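Local coordinates for 401aa long hypothetical glucose-1-phosphate thymidylyltransferase (Sulfolobus tokodaii, PDB 2GGO), which is a bifunctional enzyme in the synthesis of UDP-N-acetylglucosamine and UDP-N-acetylgalactosamine, and probably also couples glucose 1-phosphate to dTTP or UTP, at residues A[114-119]-A[196-201]; A[120-125]-A[156-161]; A[130-135]-A[150-155]; A[142-147]-A[186-191]. One frame throughout, in Å; residues are numbered along the deposited sequence.

Interaction 1 (A[114-119]-A[196-201]); sequences LKENAI and RVKVIE
Leu114 and Lys198 cross at about a right angle: the methyl CD1 of Leu114 rests on CD of the lysine's alkyl chain, 3.7 Å away. The same Leu114 CD1 meets Ile200 CD1 tip to tip at 4.1 Å, so one methyl covers two residues of 196-201. On Lys198, CG lies anti to the carbonyl carbon (chi1 -86°), and the chain bends once, at chi3; its ammonium NZ ends 5.2 Å from Glu116 OE2, too far for a contact but with the opposite charge. Glu116 slants across both Lys198, whose CG and CD lie against its OE2, and Arg196. That OE2 sits near the guanidinium plane, at the NE edge, in a long salt bridge of 3.7 Å, with the carboxylate and guanidinium planes turned 66° apart. On the other face of the sheet, Ile119 CG2 packs obliquely on Val199 CG2 at 4.0 Å, and helix 184-194 closes over this side through Ile188 and Met191.

Between the faces the backbones run side by side in the same direction. Lys198 N donates to Asn117 O at 2.9 Å and Ile200 N to Ile119 O at 3.0 Å, while the return bond from Ile119 N to Lys198 O is weak. A water joins the start of the pairing, accepting from the backbone N and the ND2 of Asn117 and donating to Arg196 O; Asn117 OD1 is taken by the backbone N of Asn164. Strand 197-201 is thereby added in parallel to strand 117-123, as the last strand at one end of the seven-stranded mixed sheet of the GT-A nucleotidyltransferase fold.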
loop_
_atom_site.group_PDB
_atom_site.type_symbol
_atom_site.label_atom_id
_atom_site.label_comp_id
_atom_site.label_asym_id
_atom_site.label_seq_id
_atom_site.Cartn_x
_atom_site.Cartn_y
_atom_site.Cartn_z
ATOM N N LEU A 114 -22.804 10.668 -13.805
ATOM C CA LEU A 114 -23.546 11.713 -13.078
ATOM C C LEU A 114 -23.112 13.071 -13.581
ATOM O O LEU A 114 -21.914 13.289 -13.811
ATOM C CB LEU A 114 -23.262 11.652 -11.571
ATOM C CG LEU A 114 -23.542 10.388 -10.773
ATOM C CD1 LEU A 114 -23.249 10.590 -9.334
ATOM C CD2 LEU A 114 -24.956 10.011 -10.921
ATOM N N LYS A 115 -24.075 13.996 -13.701
ATOM C CA LYS A 115 -23.818 15.348 -14.128
ATOM C C LYS A 115 -23.319 16.142 -12.953
ATOM O O LYS A 115 -22.487 17.042 -13.114
ATOM C CB LYS A 115 -25.101 15.973 -14.659
ATOM C CG LYS A 115 -25.017 17.473 -14.949
ATOM C CD LYS A 115 -25.395 17.811 -16.398
ATOM C CE LYS A 115 -25.192 19.322 -16.700
ATOM N NZ LYS A 115 -23.835 19.875 -16.304
ATOM N N GLU A 116 -23.845 15.824 -11.772
ATOM C CA GLU A 116 -23.476 16.561 -10.569
ATOM C C GLU A 116 -22.129 16.114 -10.009
ATOM O O GLU A 116 -21.614 15.035 -10.353
ATOM C CB GLU A 116 -24.538 16.426 -9.477
ATOM C CG GLU A 116 -25.930 16.107 -9.983
ATOM C CD GLU A 116 -26.275 14.663 -9.759
ATOM O OE1 GLU A 116 -26.837 13.986 -10.669
ATOM O OE2 GLU A 116 -25.965 14.209 -8.637
ATOM N N ASN A 117 -21.563 16.968 -9.159
ATOM C CA ASN A 117 -20.410 16.620 -8.359
ATOM C C ASN A 117 -20.800 15.520 -7.394
ATOM O O ASN A 117 -21.769 15.662 -6.656
ATOM C CB ASN A 117 -19.935 17.828 -7.584
ATOM C CG ASN A 117 -19.441 18.934 -8.478
ATOM O OD1 ASN A 117 -18.313 18.919 -8.921
ATOM N ND2 ASN A 117 -20.286 19.928 -8.725
ATOM N N ALA A 118 -20.054 14.414 -7.398
ATOM C CA ALA A 118 -20.304 13.315 -6.451
ATOM C C ALA A 118 -19.030 12.852 -5.697
ATOM O O ALA A 118 -17.912 13.229 -6.041
ATOM C CB ALA A 118 -20.993 12.131 -7.161
ATOM N N ILE A 119 -19.225 12.014 -4.690
ATOM C CA ILE A 119 -18.162 11.610 -3.795
ATOM C C ILE A 119 -18.499 10.249 -3.232
ATOM O O ILE A 119 -19.654 9.971 -2.939
ATOM C CB ILE A 119 -17.986 12.688 -2.714
ATOM C CG1 ILE A 119 -16.769 13.542 -3.037
ATOM C CG2 ILE A 119 -17.934 12.138 -1.281
ATOM C CD1 ILE A 119 -16.425 14.461 -1.938
ATOM N N ARG A 196 -25.026 20.840 -4.982
ATOM C CA ARG A 196 -25.427 19.528 -4.531
ATOM C C ARG A 196 -24.306 18.552 -4.916
ATOM O O ARG A 196 -23.971 18.395 -6.102
ATOM C CB ARG A 196 -26.767 19.192 -5.179
ATOM C CG ARG A 196 -27.040 17.760 -5.491
ATOM C CD ARG A 196 -27.869 17.718 -6.764
ATOM N NE ARG A 196 -28.409 16.391 -7.020
ATOM C CZ ARG A 196 -29.459 15.877 -6.384
ATOM N NH1 ARG A 196 -30.098 16.577 -5.444
ATOM N NH2 ARG A 196 -29.875 14.655 -6.687
ATOM N N VAL A 197 -23.710 17.946 -3.886
ATOM C CA VAL A 197 -22.612 16.990 -4.015
ATOM C C VAL A 197 -23.115 15.620 -3.546
ATOM O O VAL A 197 -23.172 15.375 -2.343
ATOM C CB VAL A 197 -21.415 17.433 -3.147
ATOM C CG1 VAL A 197 -20.200 16.589 -3.428
ATOM C CG2 VAL A 197 -21.088 18.869 -3.403
ATOM N N LYS A 198 -23.510 14.749 -4.481
ATOM C CA LYS A 198 -24.025 13.400 -4.162
ATOM C C LYS A 198 -23.048 12.610 -3.304
ATOM O O LYS A 198 -21.865 12.920 -3.241
ATOM C CB LYS A 198 -24.285 12.597 -5.437
ATOM C CG LYS A 198 -25.638 12.786 -6.076
ATOM C CD LYS A 198 -25.967 11.635 -7.064
ATOM C CE LYS A 198 -26.259 10.296 -6.346
ATOM N NZ LYS A 198 -26.717 9.209 -7.273
ATOM N N VAL A 199 -23.543 11.593 -2.632
ATOM C CA VAL A 199 -22.676 10.713 -1.883
ATOM C C VAL A 199 -23.142 9.297 -2.202
ATOM O O VAL A 199 -24.275 8.912 -1.854
ATOM C CB VAL A 199 -22.673 11.017 -0.339
ATOM C CG1 VAL A 199 -22.242 9.811 0.473
ATOM C CG2 VAL A 199 -21.764 12.190 -0.009
ATOM N N ILE A 200 -22.277 8.554 -2.905
ATOM C CA ILE A 200 -22.468 7.116 -3.142
ATOM C C ILE A 200 -21.719 6.359 -2.046
ATOM O O ILE A 200 -20.592 6.713 -1.687
ATOM C CB ILE A 200 -21.926 6.636 -4.521
ATOM C CG1 ILE A 200 -21.960 7.749 -5.576
ATOM C CG2 ILE A 200 -22.620 5.329 -4.972
ATOM C CD1 ILE A 200 -23.325 8.263 -5.931
ATOM N N GLU A 201 -22.361 5.329 -1.509
ATOM C CA GLU A 201 -21.760 4.537 -0.467
ATOM C C GLU A 201 -21.041 3.379 -1.139
ATOM O O GLU A 201 -21.661 2.596 -1.884
ATOM C CB GLU A 201 -22.814 4.031 0.520
ATOM C CG GLU A 201 -22.257 3.631 1.896
ATOM C CD GLU A 201 -23.110 2.574 2.609
ATOM O OE1 GLU A 201 -24.360 2.571 2.445
ATOM O OE2 GLU A 201 -22.522 1.732 3.334
HETATM O O HOH W 1 -22.690 19.469 -7.970
#

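Interaction 2 (A[120-125]-A[156-161]); sequences IGVKVS and INAGIY
Ile120 O accepts from Ala158 N at 3.0 Å, the donor tilted 31° from the carbonyl plane, and a water stands close to it as well. That water also lies 2.8 Å from Asn157 OD1, but it cannot donate to all the acceptors near it. This is an antiparallel pairing inside the central sheet of the GT-A fold, where strand 117-123 runs against strand 155-164. Val122 and Ile156 form the hydrogen-bonded pair: Ile156 N donates almost straight to Val122 O at 2.9 Å, and Val122 N returns the bond to Ile156 O. Gly121 faces Asn157 in the next, non-hydrogen-bonded position. The second strand then turns a corner at Gly159, with a phi of 65°, and picks up strand 117-123 again where Ile120 N donates to Ile160 O.

Asn157 probably binds N-acetylglucosamine 1-phosphate. Its CG is anti to the backbone N, and OD1 accepts from Gly159 N, which stands well above the plane of the carboxamide, in an Asx turn, while ND2 donates to Tyr161 OH, which lies in the amide plane. The corner and the side chain thus hold each other.

The apolar face is dense. Val122 and Ile156 lie side by side, pointing the same way, and Val122 CG1 also touches Ala158 CB. Val124 crosses Ile156 at about a right angle. Farther along, Ile120 CD1 presses against Ile160 CG2 at 3.5 Å, closer than two methyl groups normally come.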
loop_
_atom_site.group_PDB
_atom_site.type_symbol
_atom_site.label_atom_id
_atom_site.label_comp_id
_atom_site.label_asym_id
_atom_site.label_seq_id
_atom_site.Cartn_x
_atom_site.Cartn_y
_atom_site.Cartn_z
ATOM N N ILE A 120 -17.497 9.374 -3.139
ATOM C CA ILE A 120 -17.704 8.033 -2.574
ATOM C C ILE A 120 -17.386 8.032 -1.085
ATOM O O ILE A 120 -16.451 8.684 -0.638
ATOM C CB ILE A 120 -16.988 6.928 -3.387
ATOM C CG1 ILE A 120 -17.658 6.842 -4.767
ATOM C CG2 ILE A 120 -17.073 5.569 -2.683
ATOM C CD1 ILE A 120 -16.931 6.031 -5.806
ATOM N N GLY A 121 -18.229 7.346 -0.329
ATOM C CA GLY A 121 -18.071 7.201 1.100
ATOM C C GLY A 121 -18.133 5.737 1.457
ATOM O O GLY A 121 -18.902 4.959 0.880
ATOM N N VAL A 122 -17.295 5.361 2.404
ATOM C CA VAL A 122 -17.167 3.980 2.808
ATOM C C VAL A 122 -17.347 3.926 4.326
ATOM O O VAL A 122 -16.955 4.857 5.045
ATOM C CB VAL A 122 -15.789 3.374 2.335
ATOM C CG1 VAL A 122 -14.607 4.163 2.877
ATOM C CG2 VAL A 122 -15.671 1.896 2.686
ATOM N N LYS A 123 -17.976 2.857 4.802
ATOM C CA LYS A 123 -18.142 2.666 6.238
ATOM C C LYS A 123 -16.958 1.903 6.868
ATOM O O LYS A 123 -16.720 0.714 6.581
ATOM C CB LYS A 123 -19.498 2.035 6.564
ATOM C CG LYS A 123 -20.709 2.970 6.359
ATOM C CD LYS A 123 -21.935 2.369 7.028
ATOM C CE LYS A 123 -23.186 2.505 6.178
ATOM N NZ LYS A 123 -23.883 1.164 6.049
ATOM N N VAL A 124 -16.208 2.638 7.699
ATOM C CA VAL A 124 -15.100 2.098 8.505
ATOM C C VAL A 124 -15.485 2.019 9.983
ATOM O O VAL A 124 -16.176 2.910 10.503
ATOM C CB VAL A 124 -13.770 2.913 8.368
ATOM C CG1 VAL A 124 -13.275 2.898 6.934
ATOM C CG2 VAL A 124 -13.909 4.327 8.892
ATOM N N SER A 125 -15.028 0.954 10.648
ATOM C CA SER A 125 -15.297 0.745 12.076
ATOM C C SER A 125 -14.243 1.419 12.954
ATOM O O SER A 125 -13.837 0.859 13.972
ATOM C CB SER A 125 -15.394 -0.748 12.393
ATOM O OG SER A 125 -14.175 -1.392 12.095
ATOM N N ILE A 156 -17.041 7.560 6.033
ATOM C CA ILE A 156 -15.852 8.384 5.840
ATOM C C ILE A 156 -15.628 8.725 4.350
ATOM O O ILE A 156 -16.188 8.072 3.459
ATOM C CB ILE A 156 -14.581 7.745 6.535
ATOM C CG1 ILE A 156 -14.200 6.397 5.911
ATOM C CG2 ILE A 156 -14.797 7.579 8.061
ATOM C CD1 ILE A 156 -12.884 6.412 5.218
ATOM N N ASN A 157 -14.829 9.754 4.096
ATOM C CA ASN A 157 -14.418 10.081 2.743
ATOM C C ASN A 157 -13.527 8.982 2.142
ATOM O O ASN A 157 -12.376 8.841 2.544
ATOM C CB ASN A 157 -13.696 11.429 2.740
ATOM C CG ASN A 157 -13.217 11.852 1.349
ATOM O OD1 ASN A 157 -13.563 11.240 0.338
ATOM N ND2 ASN A 157 -12.428 12.907 1.300
ATOM N N ALA A 158 -14.065 8.208 1.193
ATOM C CA ALA A 158 -13.321 7.126 0.523
ATOM C C ALA A 158 -12.228 7.612 -0.454
ATOM O O ALA A 158 -11.498 6.786 -1.005
ATOM C CB ALA A 158 -14.269 6.190 -0.191
ATOM N N GLY A 159 -12.118 8.932 -0.661
ATOM C CA GLY A 159 -11.131 9.549 -1.562
ATOM C C GLY A 159 -11.251 9.261 -3.055
ATOM O O GLY A 159 -10.244 9.307 -3.769
ATOM N N ILE A 160 -12.469 8.945 -3.513
ATOM C CA ILE A 160 -12.837 8.848 -4.950
ATOM C C ILE A 160 -13.864 9.940 -5.354
ATOM O O ILE A 160 -15.018 9.924 -4.941
ATOM C CB ILE A 160 -13.421 7.461 -5.297
ATOM C CG1 ILE A 160 -12.392 6.367 -5.009
ATOM C CG2 ILE A 160 -13.892 7.408 -6.777
ATOM C CD1 ILE A 160 -12.990 5.018 -4.806
ATOM N N TYR A 161 -13.416 10.907 -6.137
ATOM C CA TYR A 161 -14.224 12.070 -6.464
ATOM C C TYR A 161 -14.579 12.105 -7.930
ATOM O O TYR A 161 -13.782 11.713 -8.765
ATOM C CB TYR A 161 -13.431 13.344 -6.183
ATOM C CG TYR A 161 -12.944 13.490 -4.773
ATOM C CD1 TYR A 161 -11.767 14.172 -4.504
ATOM C CD2 TYR A 161 -13.650 12.941 -3.698
ATOM C CE1 TYR A 161 -11.303 14.328 -3.184
ATOM C CE2 TYR A 161 -13.196 13.076 -2.372
ATOM C CZ TYR A 161 -12.030 13.792 -2.118
ATOM O OH TYR A 161 -11.568 13.952 -0.811
HETATM O O HOH W 2 -14.920 10.263 -1.849
#

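Interaction 3 (A[130-135]-A[150-155]); sequences YGVLVL and IPPSNL
Leu133 N donates to Leu155 O at 2.7 Å, nearly straight at 165°, with the donor tilted 26° from the carbonyl plane. Beside this bond Leu133 and Leu155 cross obliquely, CD1 to CD1 at 3.7 Å, and Leu135 comes in at about a right angle to put its own CD1 4.0 Å from Leu155 CD1. Val132 reaches the other way. With CG1 anti to the backbone N, that methyl lies 3.6 Å from Ser153 CB and against the serine's carbonyl O, while Val132 CG2 meets Pro152 CD at 4.1 Å, the two side chains crossing at about a right angle. The CG1 methyl helps to cover Ser153 O, which is buried here and has no polar partner in the model.

An ST turn helps to place Leu155: its N donates to Ser153 OG. The loop 150-155 brings the chain from the hairpin of strands 132-135 and 141-145 back across its own first strand and into strand 155-164 of the main sheet; the direction from CA of Pro152 to CA of Leu155 lies 92° from that of Gly131 CA to Leu135 CA.

Farther out, Leu155 and Leu135 rest on Val199 of the edge strand 197-201. Gly131, which probably helps bind the sugar phosphate, takes a backbone bond from Asn157.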
loop_
_atom_site.group_PDB
_atom_site.type_symbol
_atom_site.label_atom_id
_atom_site.label_comp_id
_atom_site.label_asym_id
_atom_site.label_seq_id
_atom_site.Cartn_x
_atom_site.Cartn_y
_atom_site.Cartn_z
ATOM N N TYR A 130 -9.153 9.760 9.237
ATOM C CA TYR A 130 -10.461 9.847 8.521
ATOM C C TYR A 130 -11.452 11.018 8.739
ATOM O O TYR A 130 -11.986 11.238 9.837
ATOM C CB TYR A 130 -11.189 8.487 8.384
ATOM C CG TYR A 130 -10.297 7.311 8.023
ATOM C CD1 TYR A 130 -10.586 6.034 8.506
ATOM C CD2 TYR A 130 -9.159 7.474 7.220
ATOM C CE1 TYR A 130 -9.778 4.950 8.205
ATOM C CE2 TYR A 130 -8.337 6.392 6.911
ATOM C CZ TYR A 130 -8.653 5.131 7.408
ATOM O OH TYR A 130 -7.862 4.039 7.114
ATOM N N GLY A 131 -11.680 11.742 7.640
ATOM C CA GLY A 131 -12.760 12.713 7.516
ATOM C C GLY A 131 -14.100 12.009 7.467
ATOM O O GLY A 131 -14.340 11.160 6.602
ATOM N N VAL A 132 -14.962 12.365 8.419
ATOM C CA VAL A 132 -16.288 11.769 8.581
ATOM C C VAL A 132 -17.282 12.565 7.734
ATOM O O VAL A 132 -17.180 13.789 7.644
ATOM C CB VAL A 132 -16.728 11.789 10.064
ATOM C CG1 VAL A 132 -17.647 10.639 10.357
ATOM C CG2 VAL A 132 -15.513 11.719 10.992
ATOM N N LEU A 133 -18.231 11.874 7.102
ATOM C CA LEU A 133 -19.163 12.530 6.176
ATOM C C LEU A 133 -20.500 12.865 6.830
ATOM O O LEU A 133 -21.260 11.965 7.207
ATOM C CB LEU A 133 -19.390 11.692 4.901
ATOM C CG LEU A 133 -18.247 11.299 3.949
ATOM C CD1 LEU A 133 -18.818 10.450 2.837
ATOM C CD2 LEU A 133 -17.503 12.487 3.362
ATOM N N VAL A 134 -20.770 14.168 6.957
ATOM C CA VAL A 134 -22.054 14.687 7.474
ATOM C C VAL A 134 -23.091 14.758 6.344
ATOM O O VAL A 134 -23.017 15.625 5.462
ATOM C CB VAL A 134 -21.911 16.108 8.131
ATOM C CG1 VAL A 134 -23.072 16.384 9.083
ATOM C CG2 VAL A 134 -20.584 16.266 8.863
ATOM N N LEU A 135 -24.048 13.841 6.370
ATOM C CA LEU A 135 -25.087 13.815 5.352
ATOM C C LEU A 135 -26.321 14.655 5.731
ATOM O O LEU A 135 -26.961 14.386 6.754
ATOM C CB LEU A 135 -25.513 12.371 5.080
ATOM C CG LEU A 135 -24.539 11.415 4.405
ATOM C CD1 LEU A 135 -25.176 10.043 4.315
ATOM C CD2 LEU A 135 -24.149 11.922 3.027
ATOM N N ILE A 150 -14.053 12.809 17.700
ATOM C CA ILE A 150 -15.387 12.253 17.932
ATOM C C ILE A 150 -15.888 11.700 16.570
ATOM O O ILE A 150 -15.602 12.297 15.520
ATOM C CB ILE A 150 -16.361 13.281 18.649
ATOM C CG1 ILE A 150 -17.364 12.556 19.578
ATOM C CG2 ILE A 150 -16.985 14.306 17.663
ATOM C CD1 ILE A 150 -18.589 11.906 18.901
ATOM N N PRO A 151 -16.523 10.507 16.562
ATOM C CA PRO A 151 -17.127 10.042 15.319
ATOM C C PRO A 151 -18.649 10.306 15.208
ATOM O O PRO A 151 -19.451 9.507 15.721
ATOM C CB PRO A 151 -16.821 8.527 15.336
ATOM C CG PRO A 151 -16.413 8.198 16.801
ATOM C CD PRO A 151 -16.614 9.466 17.603
ATOM N N PRO A 152 -19.044 11.416 14.532
ATOM C CA PRO A 152 -20.453 11.692 14.197
ATOM C C PRO A 152 -21.114 10.678 13.228
ATOM O O PRO A 152 -22.349 10.614 13.168
ATOM C CB PRO A 152 -20.391 13.088 13.547
ATOM C CG PRO A 152 -19.118 13.673 14.053
ATOM C CD PRO A 152 -18.180 12.513 14.064
ATOM N N SER A 153 -20.300 9.912 12.484
ATOM C CA SER A 153 -20.773 8.928 11.489
ATOM C C SER A 153 -19.741 7.808 11.274
ATOM O O SER A 153 -18.562 7.970 11.591
ATOM C CB SER A 153 -21.102 9.624 10.147
ATOM O OG SER A 153 -21.856 8.803 9.262
ATOM N N ASN A 154 -20.213 6.675 10.756
ATOM C CA ASN A 154 -19.357 5.608 10.230
ATOM C C ASN A 154 -18.904 5.848 8.787
ATOM O O ASN A 154 -17.910 5.265 8.338
ATOM C CB ASN A 154 -20.079 4.271 10.310
ATOM C CG ASN A 154 -19.950 3.637 11.664
ATOM O OD1 ASN A 154 -18.883 3.134 12.030
ATOM N ND2 ASN A 154 -21.037 3.663 12.433
ATOM N N LEU A 155 -19.653 6.687 8.067
ATOM C CA LEU A 155 -19.308 7.105 6.712
ATOM C C LEU A 155 -18.100 8.023 6.683
ATOM O O LEU A 155 -18.136 9.135 7.211
ATOM C CB LEU A 155 -20.475 7.832 6.039
ATOM C CG LEU A 155 -21.286 7.193 4.908
ATOM C CD1 LEU A 155 -21.650 8.294 3.946
ATOM C CD2 LEU A 155 -20.578 6.066 4.166
#

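Interaction 4 (A[142-147]-A[186-191]); sequences SKIIEK and DAINLM
Ile144 and Ile188 carry the apolar part of the contact. The two side chains slant across each other, and Ile144 CD1 meets Ile188 CG2 at 4.0 Å. CG1 of Ile144 is anti to the carbonyl carbon (chi1 -40°), and its CB already points at the helix. The Ile188 methyl that it meets, CG2, is the branch anti to the backbone N.

The polar part belongs to Asn189, which buries more area in this contact than any other residue. Its carboxamide reaches from the helix to the strand backbone: CG lies 3.6 Å from Ile144 N and 4.0 Å from Lys143 CB. The amide is probably turned over in the model; once turned back, it may bond to both the N and the O of Ile144. Lys143 contributes its CA and, of its side chain, CB, since the rest of the chain leads away.

The backbone shape matters too. Ser142 and Lys143 both face Val134 in a classic beta bulge, just before Ile144 turns toward the helix. Ser142 O is taken by Lys193 NZ, farther along the helix. Glu146, two residues after Ile144, probably belongs to the N-acetylglucosamine 1-phosphate site.

Strand and helix run almost antiparallel, at 160° with the axes 7.8 Å apart. Helix 184-194 packs on this hairpin strand and also on the main sheet: Ile188 touches Ile119 of strand 117-123 as well as Ile167 of helix 166-173, while Met191 packs on Asn117 and Tyr170.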
loop_
_atom_site.group_PDB
_atom_site.type_symbol
_atom_site.label_atom_id
_atom_site.label_comp_id
_atom_site.label_asym_id
_atom_site.label_seq_id
_atom_site.Cartn_x
_atom_site.Cartn_y
_atom_site.Cartn_z
ATOM N N SER A 142 -23.481 17.380 3.404
ATOM C CA SER A 142 -23.549 18.577 4.223
ATOM C C SER A 142 -22.133 19.090 4.442
ATOM O O SER A 142 -21.748 20.115 3.885
ATOM C CB SER A 142 -24.249 18.285 5.545
ATOM O OG SER A 142 -24.807 19.467 6.079
ATOM N N LYS A 143 -21.345 18.370 5.230
ATOM C CA LYS A 143 -19.914 18.698 5.362
ATOM C C LYS A 143 -19.029 17.469 5.649
ATOM O O LYS A 143 -19.546 16.361 5.835
ATOM C CB LYS A 143 -19.665 19.872 6.352
ATOM C CG LYS A 143 -20.109 19.665 7.821
ATOM C CD LYS A 143 -20.154 20.998 8.613
ATOM C CE LYS A 143 -21.501 21.743 8.453
ATOM N NZ LYS A 143 -21.522 23.162 8.938
ATOM N N ILE A 144 -17.707 17.661 5.639
ATOM C CA ILE A 144 -16.750 16.614 6.035
ATOM C C ILE A 144 -15.867 17.122 7.167
ATOM O O ILE A 144 -15.080 18.050 6.971
ATOM C CB ILE A 144 -15.817 16.169 4.871
ATOM C CG1 ILE A 144 -16.585 16.063 3.542
ATOM C CG2 ILE A 144 -15.077 14.862 5.238
ATOM C CD1 ILE A 144 -15.769 16.448 2.313
ATOM N N ILE A 145 -15.991 16.502 8.341
ATOM C CA ILE A 145 -15.220 16.908 9.527
ATOM C C ILE A 145 -13.865 16.216 9.536
ATOM O O ILE A 145 -13.771 14.991 9.681
ATOM C CB ILE A 145 -15.958 16.626 10.878
ATOM C CG1 ILE A 145 -17.482 16.649 10.704
ATOM C CG2 ILE A 145 -15.503 17.623 11.965
ATOM C CD1 ILE A 145 -18.210 15.659 11.587
ATOM N N GLU A 146 -12.822 17.022 9.380
ATOM C CA GLU A 146 -11.467 16.507 9.284
ATOM C C GLU A 146 -10.850 16.010 10.596
ATOM O O GLU A 146 -10.280 16.792 11.371
ATOM C CB GLU A 146 -10.550 17.507 8.567
ATOM C CG GLU A 146 -10.250 17.090 7.133
ATOM C CD GLU A 146 -10.064 15.567 6.993
ATOM O OE1 GLU A 146 -10.766 14.960 6.150
ATOM O OE2 GLU A 146 -9.240 14.976 7.738
ATOM N N LYS A 147 -10.992 14.700 10.824
ATOM C CA LYS A 147 -10.306 13.953 11.893
ATOM C C LYS A 147 -10.658 14.393 13.331
ATOM O O LYS A 147 -9.761 14.639 14.144
ATOM C CB LYS A 147 -8.790 13.964 11.646
ATOM C CG LYS A 147 -8.404 13.461 10.257
ATOM C CD LYS A 147 -6.977 12.944 10.195
ATOM C CE LYS A 147 -6.058 13.926 9.512
ATOM N NZ LYS A 147 -4.753 13.278 9.224
ATOM N N ASP A 186 -11.596 20.986 1.933
ATOM C CA ASP A 186 -11.967 22.361 2.289
ATOM C C ASP A 186 -12.819 22.984 1.211
ATOM O O ASP A 186 -13.895 23.517 1.494
ATOM C CB ASP A 186 -10.719 23.220 2.470
ATOM C CG ASP A 186 -10.008 22.966 3.785
ATOM O OD1 ASP A 186 -10.650 22.438 4.727
ATOM O OD2 ASP A 186 -8.801 23.304 3.868
ATOM N N ALA A 187 -12.306 22.909 -0.020
ATOM C CA ALA A 187 -12.960 23.426 -1.221
ATOM C C ALA A 187 -14.276 22.709 -1.525
ATOM O O ALA A 187 -15.245 23.332 -1.958
ATOM C CB ALA A 187 -12.013 23.335 -2.410
ATOM N N ILE A 188 -14.304 21.400 -1.295
ATOM C CA ILE A 188 -15.515 20.596 -1.474
ATOM C C ILE A 188 -16.583 21.001 -0.456
ATOM O O ILE A 188 -17.787 20.838 -0.704
ATOM C CB ILE A 188 -15.219 19.053 -1.389
ATOM C CG1 ILE A 188 -14.517 18.560 -2.665
ATOM C CG2 ILE A 188 -16.502 18.250 -1.127
ATOM C CD1 ILE A 188 -14.015 17.126 -2.599
ATOM N N ASN A 189 -16.138 21.538 0.681
ATOM C CA ASN A 189 -17.050 21.899 1.764
ATOM C C ASN A 189 -17.833 23.194 1.562
ATOM O O ASN A 189 -19.009 23.266 1.939
ATOM C CB ASN A 189 -16.345 21.853 3.114
ATOM C CG ASN A 189 -16.660 20.587 3.876
ATOM O OD1 ASN A 189 -15.871 20.128 4.694
ATOM N ND2 ASN A 189 -17.823 20.011 3.606
ATOM N N LEU A 190 -17.191 24.191 0.952
ATOM C CA LEU A 190 -17.881 25.405 0.500
ATOM C C LEU A 190 -18.821 25.110 -0.672
ATOM O O LEU A 190 -19.952 25.594 -0.704
ATOM C CB LEU A 190 -16.893 26.503 0.070
ATOM C CG LEU A 190 -15.431 26.631 0.517
ATOM C CD1 LEU A 190 -14.811 27.751 -0.315
ATOM C CD2 LEU A 190 -15.242 26.865 2.033
ATOM N N MET A 191 -18.335 24.326 -1.633
ATOM C CA MET A 191 -19.116 23.935 -2.806
ATOM C C MET A 191 -20.381 23.179 -2.415
ATOM O O MET A 191 -21.432 23.386 -3.012
ATOM C CB MET A 191 -18.261 23.105 -3.776
ATOM C CG MET A 191 -18.905 22.877 -5.151
ATOM S SD MET A 191 -18.017 21.747 -6.255
ATOM C CE MET A 191 -18.368 20.172 -5.491
#

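Overall arrangement
Interaction 2 is the buried one, two inner strands of the main sheet bound by four backbone bonds; interactions 1, 3 and 4 are partly buried. Interactions 1 and 2 share strand 117-123, paired in parallel with the edge strand in one and antiparallel with an inner strand in the other, and charged side chains appear at the edge. Interactions 3 and 4 each use one strand of the small hairpin: the first meets a loop through a single backbone bond, the second meets a helix through an isoleucine pair and one carboxamide laid against the strand backbone. A probable hydrogen bond from Val124 N to Asn154 O ties interaction 2 to interaction 3, and Ile188 of interaction 4 packs on Tyr161.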